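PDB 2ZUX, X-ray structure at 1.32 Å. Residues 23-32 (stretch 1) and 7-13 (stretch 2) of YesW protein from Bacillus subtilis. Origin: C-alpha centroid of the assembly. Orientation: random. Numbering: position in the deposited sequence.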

ATOM      1  N   VAL A  23     -24.974   6.651   1.608  1.00 13.73           N
ATOM      2  CA  VAL A  23     -24.273   7.324   0.517  1.00 13.46           C
ATOM      3  C   VAL A  23     -23.024   7.999   1.084  1.00 13.41           C
ATOM      4  O   VAL A  23     -23.095   8.672   2.107  1.00 13.08           O
ATOM      5  CB  VAL A  23     -25.187   8.392  -0.168  1.00 13.80           C
ATOM      6  CG1 VAL A  23     -24.500   9.037  -1.348  1.00 14.06           C
ATOM      7  CG2 VAL A  23     -26.522   7.773  -0.613  1.00 13.73           C
ATOM      8  N   SER A  24     -21.875   7.808   0.443  1.00 12.62           N
ATOM      9  CA  SER A  24     -20.676   8.556   0.835  1.00 12.38           C
ATOM     10  C   SER A  24     -19.853   8.939  -0.381  1.00 11.86           C
ATOM     11  O   SER A  24     -20.000   8.367  -1.468  1.00 12.00           O
ATOM     12  CB  SER A  24     -19.844   7.853   1.929  1.00 12.74           C
ATOM     13  OG  SER A  24     -18.939   6.891   1.401  1.00 12.13           O
ATOM     14  N   TRP A  25     -19.020   9.958  -0.203  1.00 11.45           N
ATOM     15  CA  TRP A  25     -18.268  10.526  -1.312  1.00 11.47           C
ATOM     16  C   TRP A  25     -17.023  11.246  -0.805  1.00 10.97           C
ATOM     17  O   TRP A  25     -16.839  11.413   0.408  1.00 11.35           O
ATOM     18  CB  TRP A  25     -19.151  11.470  -2.154  1.00 11.88           C
ATOM     19  CG  TRP A  25     -19.689  12.669  -1.404  1.00 11.36           C
ATOM     20  CD1 TRP A  25     -19.124  13.913  -1.329  1.00 12.23           C
ATOM     21  CD2 TRP A  25     -20.895  12.728  -0.624  1.00 11.98           C
ATOM     22  NE1 TRP A  25     -19.908  14.747  -0.555  1.00 12.44           N
ATOM     23  CE2 TRP A  25     -21.002  14.047  -0.117  1.00 11.55           C
ATOM     24  CE3 TRP A  25     -21.897  11.799  -0.309  1.00 12.29           C
ATOM     25  CZ2 TRP A  25     -22.064  14.453   0.701  1.00 12.50           C
ATOM     26  CZ3 TRP A  25     -22.960  12.206   0.498  1.00 13.02           C
ATOM     27  CH2 TRP A  25     -23.030  13.520   0.996  1.00 12.19           C
ATOM     28  N   ARG A  26     -16.177  11.654  -1.738  1.00 11.12           N
ATOM     29  CA  ARG A  26     -14.900  12.272  -1.406  1.00 11.49           C
ATOM     30  C   ARG A  26     -15.013  13.752  -1.127  1.00 11.77           C
ATOM     31  O   ARG A  26     -15.777  14.465  -1.784  1.00 12.33           O
ATOM     32  CB  ARG A  26     -13.921  12.108  -2.559  1.00 11.48           C
ATOM     33  CG  ARG A  26     -13.527  10.688  -2.864  1.00 12.31           C
ATOM     34  CD  ARG A  26     -12.809  10.615  -4.186  1.00 12.96           C
ATOM     35  NE  ARG A  26     -12.214   9.303  -4.398  1.00 13.42           N
ATOM     36  CZ  ARG A  26     -12.047   8.719  -5.582  1.00 12.59           C
ATOM     37  NH1 ARG A  26     -12.478   9.289  -6.701  1.00 12.80           N
ATOM     38  NH2 ARG A  26     -11.455   7.531  -5.639  1.00 14.05           N
ATOM     39  N   PHE A  27     -14.216  14.195  -0.161  1.00 11.65           N
ATOM     40  CA  PHE A  27     -13.843  15.594  -0.014  1.00 12.12           C
ATOM     41  C   PHE A  27     -12.482  15.682  -0.702  1.00 12.33           C
ATOM     42  O   PHE A  27     -11.505  15.091  -0.234  1.00 12.30           O
ATOM     43  CB  PHE A  27     -13.778  15.913   1.482  1.00 12.35           C
ATOM     44  CG  PHE A  27     -13.453  17.354   1.828  1.00 13.06           C
ATOM     45  CD1 PHE A  27     -13.939  18.429   1.077  1.00 14.20           C
ATOM     46  CD2 PHE A  27     -12.699  17.625   2.966  1.00 13.35           C
ATOM     47  CE1 PHE A  27     -13.634  19.749   1.452  1.00 15.29           C
ATOM     48  CE2 PHE A  27     -12.403  18.934   3.350  1.00 13.90           C
ATOM     49  CZ  PHE A  27     -12.870  19.992   2.594  1.00 14.35           C
ATOM     50  N   LEU A  28     -12.432  16.368  -1.840  1.00 12.45           N
ATOM     51  CA  LEU A  28     -11.242  16.373  -2.696  1.00 12.96           C
ATOM     52  C   LEU A  28     -10.212  17.388  -2.234  1.00 13.70           C
ATOM     53  O   LEU A  28     -10.571  18.458  -1.736  1.00 13.51           O
ATOM     54  CB  LEU A  28     -11.636  16.648  -4.154  1.00 13.18           C
ATOM     55  CG  LEU A  28     -12.538  15.594  -4.809  1.00 13.19           C
ATOM     56  CD1 LEU A  28     -13.107  16.124  -6.114  1.00 14.68           C
ATOM     57  CD2 LEU A  28     -11.810  14.266  -5.041  1.00 13.27           C
ATOM     58  N   GLY A  29      -8.934  17.051  -2.406  1.00 13.97           N
ATOM     59  CA  GLY A  29      -7.817  17.893  -1.962  1.00 15.27           C
ATOM     60  C   GLY A  29      -7.781  19.269  -2.594  1.00 16.45           C
ATOM     61  O   GLY A  29      -7.071  20.158  -2.118  1.00 17.38           O
ATOM     62  N   THR A  30      -8.536  19.433  -3.674  1.00 16.88           N
ATOM     63  CA  THR A  30      -8.635  20.707  -4.382  1.00 18.07           C
ATOM     64  C   THR A  30      -9.752  21.591  -3.819  1.00 18.18           C
ATOM     65  O   THR A  30      -9.932  22.732  -4.268  1.00 19.00           O
ATOM     66  CB  THR A  30      -8.890  20.482  -5.884  1.00 18.12           C
ATOM     67  OG1 THR A  30     -10.035  19.638  -6.042  1.00 19.94           O
ATOM     68  CG2 THR A  30      -7.676  19.837  -6.555  1.00 19.80           C
ATOM     69  N   GLU A  31     -10.486  21.080  -2.831  1.00 17.69           N
ATOM     70  CA  GLU A  31     -11.637  21.793  -2.279  1.00 17.69           C
ATOM     71  C   GLU A  31     -11.320  22.457  -0.946  1.00 17.99           C
ATOM     72  O   GLU A  31     -10.574  21.915  -0.128  1.00 18.10           O
ATOM     73  CB  GLU A  31     -12.846  20.853  -2.167  1.00 17.28           C
ATOM     74  CG  GLU A  31     -13.295  20.332  -3.523  1.00 17.65           C
ATOM     75  CD  GLU A  31     -14.459  19.356  -3.464  1.00 17.57           C
ATOM     76  OE1 GLU A  31     -14.417  18.374  -2.694  1.00 15.26           O
ATOM     77  OE2 GLU A  31     -15.422  19.554  -4.231  1.00 18.04           O
ATOM     78  N   ASN A  32     -11.885  23.648  -0.754  1.00 18.29           N
ATOM     79  CA  ASN A  32     -11.731  24.424   0.476  1.00 18.85           C
ATOM     80  C   ASN A  32     -12.675  23.952   1.579  1.00 18.05           C
ATOM     81  O   ASN A  32     -13.664  23.268   1.307  1.00 17.73           O
ATOM     82  CB  ASN A  32     -11.979  25.912   0.195  1.00 19.69           C
ATOM     83  CG  ASN A  32     -10.843  26.564  -0.579  1.00 22.08           C
ATOM     84  OD1 ASN A  32      -9.681  26.171  -0.461  1.00 24.96           O
ATOM     85  ND2 ASN A  32     -11.176  27.583  -1.363  1.00 25.24           N
TER
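Stretch 2 (7-13) ALNRGLV

Stretch 2 runs antiparallel to stretch 1, so that Val13 lies beside Ser24, Leu12 beside Trp25, Arg10 beside Arg26 and Leu8 beside Leu28. Only the Val13 end forms a true bridge. There Val13 N donates to Ser24 O at 2.9 Å and Ser24 N donates to Val13 O at 3.0 Å, a closed antiparallel pair whose CA atoms stand 5.5 Å apart. The side chains of Ser24 and Val13 share one face of this short sheet, with Ser24 OG 3.6 Å from Val13 CG1. Beyond the bridge the backbones continue as irregular loops, yet one more main-chain bond, Arg26 N to Arg10 O at 2.9 Å, holds them together.

Arg10 covers the most surface. Its CA-to-CB bond points away from stretch 1, but chi1 t and chi2 p place Arg10 CD 3.7 Å from Trp25 CD1, and chi3 p then directs the guanidinium. The guanidinium meets acceptors near its plane: Arg10 NH1 donates to Arg26 O at 2.8 Å and to Glu31 OE1 at 2.9 Å, while Arg10 NH2 reaches Glu31 OE2 at 2.8 Å in a two-pronged salt bridge. Arginine suits this place because its planar array of N-H groups can serve a carbonyl and a carboxylate together. Glu31 is the last residue of a type I turn that begins at Leu28, closed by Glu31 N to Leu28 O at 2.8 Å; Glu31 OE1 also accepts from Leu28 N at 2.9 Å. One face of the Arg10 guanidinium is covered by Leu28, whose CD1 lies 3.8 Å from Arg10 NH1.

Arg26 answers from the loop of stretch 1. Nearly extended, it points toward stretch 2 and donates from NH1 to Asn9 O at 3.0 Å. Its guanidinium is sandwiched between Gly11 CA on one face and Leu8 CB on the opposite face, the latter 3.5 Å from Arg26 NH1. Glycine fits doubly: Gly11 has a positive phi of 62°, and an ideal CB would come within 2.7 Å of Arg26 NE, a clash. Asn9 OD1 accepts from Gly11 N at 2.9 Å, bracing the bend within stretch 2.

Leucines and valine supply the apolar packing around these polar links. Leu8 CB touches Leu28 CD2 at 3.9 Å, and Leu12 CD1 packs against Val23 CG1 at 3.5 Å and Trp25 CB at 3.9 Å. Branched aliphatic chains can fill such spaces without demanding hydrogen-bond partners.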

ATOM      1  N   ALA A   7      -6.113  13.489 -10.329  1.00 12.36           N
ATOM      2  CA  ALA A   7      -7.438  14.061 -10.548  1.00 13.14           C
ATOM      3  C   ALA A   7      -8.465  12.963 -10.307  1.00 13.53           C
ATOM      4  O   ALA A   7      -8.559  12.004 -11.081  1.00 14.82           O
ATOM      5  CB  ALA A   7      -7.551  14.630 -11.961  1.00 13.47           C
ATOM      6  N   LEU A   8      -9.201  13.081  -9.209  1.00 13.29           N
ATOM      7  CA  LEU A   8     -10.166  12.068  -8.807  1.00 12.96           C
ATOM      8  C   LEU A   8     -11.579  12.560  -9.030  1.00 13.19           C
ATOM      9  O   LEU A   8     -11.862  13.759  -8.894  1.00 13.45           O
ATOM     10  CB  LEU A   8      -9.956  11.673  -7.337  1.00 13.18           C
ATOM     11  CG  LEU A   8      -8.648  10.930  -7.017  1.00 12.63           C
ATOM     12  CD1 LEU A   8      -8.533  10.650  -5.525  1.00 13.16           C
ATOM     13  CD2 LEU A   8      -8.487   9.630  -7.816  1.00 12.69           C
ATOM     14  N   ASN A   9     -12.468  11.637  -9.386  1.00 12.76           N
ATOM     15  CA  ASN A   9     -13.881  11.977  -9.476  1.00 13.02           C
ATOM     16  C   ASN A   9     -14.484  12.019  -8.066  1.00 12.74           C
ATOM     17  O   ASN A   9     -13.756  11.942  -7.075  1.00 12.97           O
ATOM     18  CB  ASN A   9     -14.628  11.068 -10.476  1.00 13.20           C
ATOM     19  CG  ASN A   9     -14.883   9.655  -9.953  1.00 13.39           C
ATOM     20  OD1 ASN A   9     -14.634   9.339  -8.783  1.00 12.68           O
ATOM     21  ND2 ASN A   9     -15.409   8.799 -10.829  1.00 14.53           N
ATOM     22  N   ARG A  10     -15.799  12.144  -7.955  1.00 12.43           N
ATOM     23  CA  ARG A  10     -16.416  12.335  -6.650  1.00 12.74           C
ATOM     24  C   ARG A  10     -16.322  11.089  -5.762  1.00 12.51           C
ATOM     25  O   ARG A  10     -16.482  11.178  -4.541  1.00 12.36           O
ATOM     26  CB  ARG A  10     -17.868  12.792  -6.837  1.00 13.02           C
ATOM     27  CG  ARG A  10     -18.604  13.220  -5.569  1.00 13.84           C
ATOM     28  CD  ARG A  10     -17.804  14.212  -4.733  1.00 15.56           C
ATOM     29  NE  ARG A  10     -17.603  15.486  -5.418  1.00 15.44           N
ATOM     30  CZ  ARG A  10     -16.833  16.475  -4.972  1.00 15.38           C
ATOM     31  NH1 ARG A  10     -16.163  16.348  -3.831  1.00 14.70           N
ATOM     32  NH2 ARG A  10     -16.736  17.603  -5.665  1.00 15.96           N
ATOM     33  N   GLY A  11     -16.050   9.936  -6.370  1.00 12.45           N
ATOM     34  CA  GLY A  11     -15.976   8.676  -5.631  1.00 12.82           C
ATOM     35  C   GLY A  11     -17.298   8.313  -4.981  1.00 12.73           C
ATOM     36  O   GLY A  11     -17.336   7.615  -3.972  1.00 13.02           O
ATOM     37  N   LEU A  12     -18.398   8.794  -5.558  1.00 12.47           N
ATOM     38  CA  LEU A  12     -19.721   8.581  -4.989  1.00 12.67           C
ATOM     39  C   LEU A  12     -20.070   7.093  -4.939  1.00 12.81           C
ATOM     40  O   LEU A  12     -19.885   6.377  -5.924  1.00 13.64           O
ATOM     41  CB  LEU A  12     -20.778   9.370  -5.779  1.00 12.66           C
ATOM     42  CG  LEU A  12     -22.208   9.348  -5.245  1.00 13.22           C
ATOM     43  CD1 LEU A  12     -22.287  10.002  -3.879  1.00 13.91           C
ATOM     44  CD2 LEU A  12     -23.123  10.065  -6.228  1.00 13.74           C
ATOM     45  N   VAL A  13     -20.553   6.644  -3.785  1.00 12.89           N
ATOM     46  CA  VAL A  13     -20.983   5.262  -3.590  1.00 13.52           C
ATOM     47  C   VAL A  13     -22.300   5.255  -2.809  1.00 13.67           C
ATOM     48  O   VAL A  13     -22.523   6.114  -1.952  1.00 13.75           O
ATOM     49  CB  VAL A  13     -19.874   4.412  -2.880  1.00 13.76           C
ATOM     50  CG1 VAL A  13     -19.735   4.773  -1.408  1.00 14.61           C
ATOM     51  CG2 VAL A  13     -20.138   2.924  -3.036  1.00 14.57           C
TER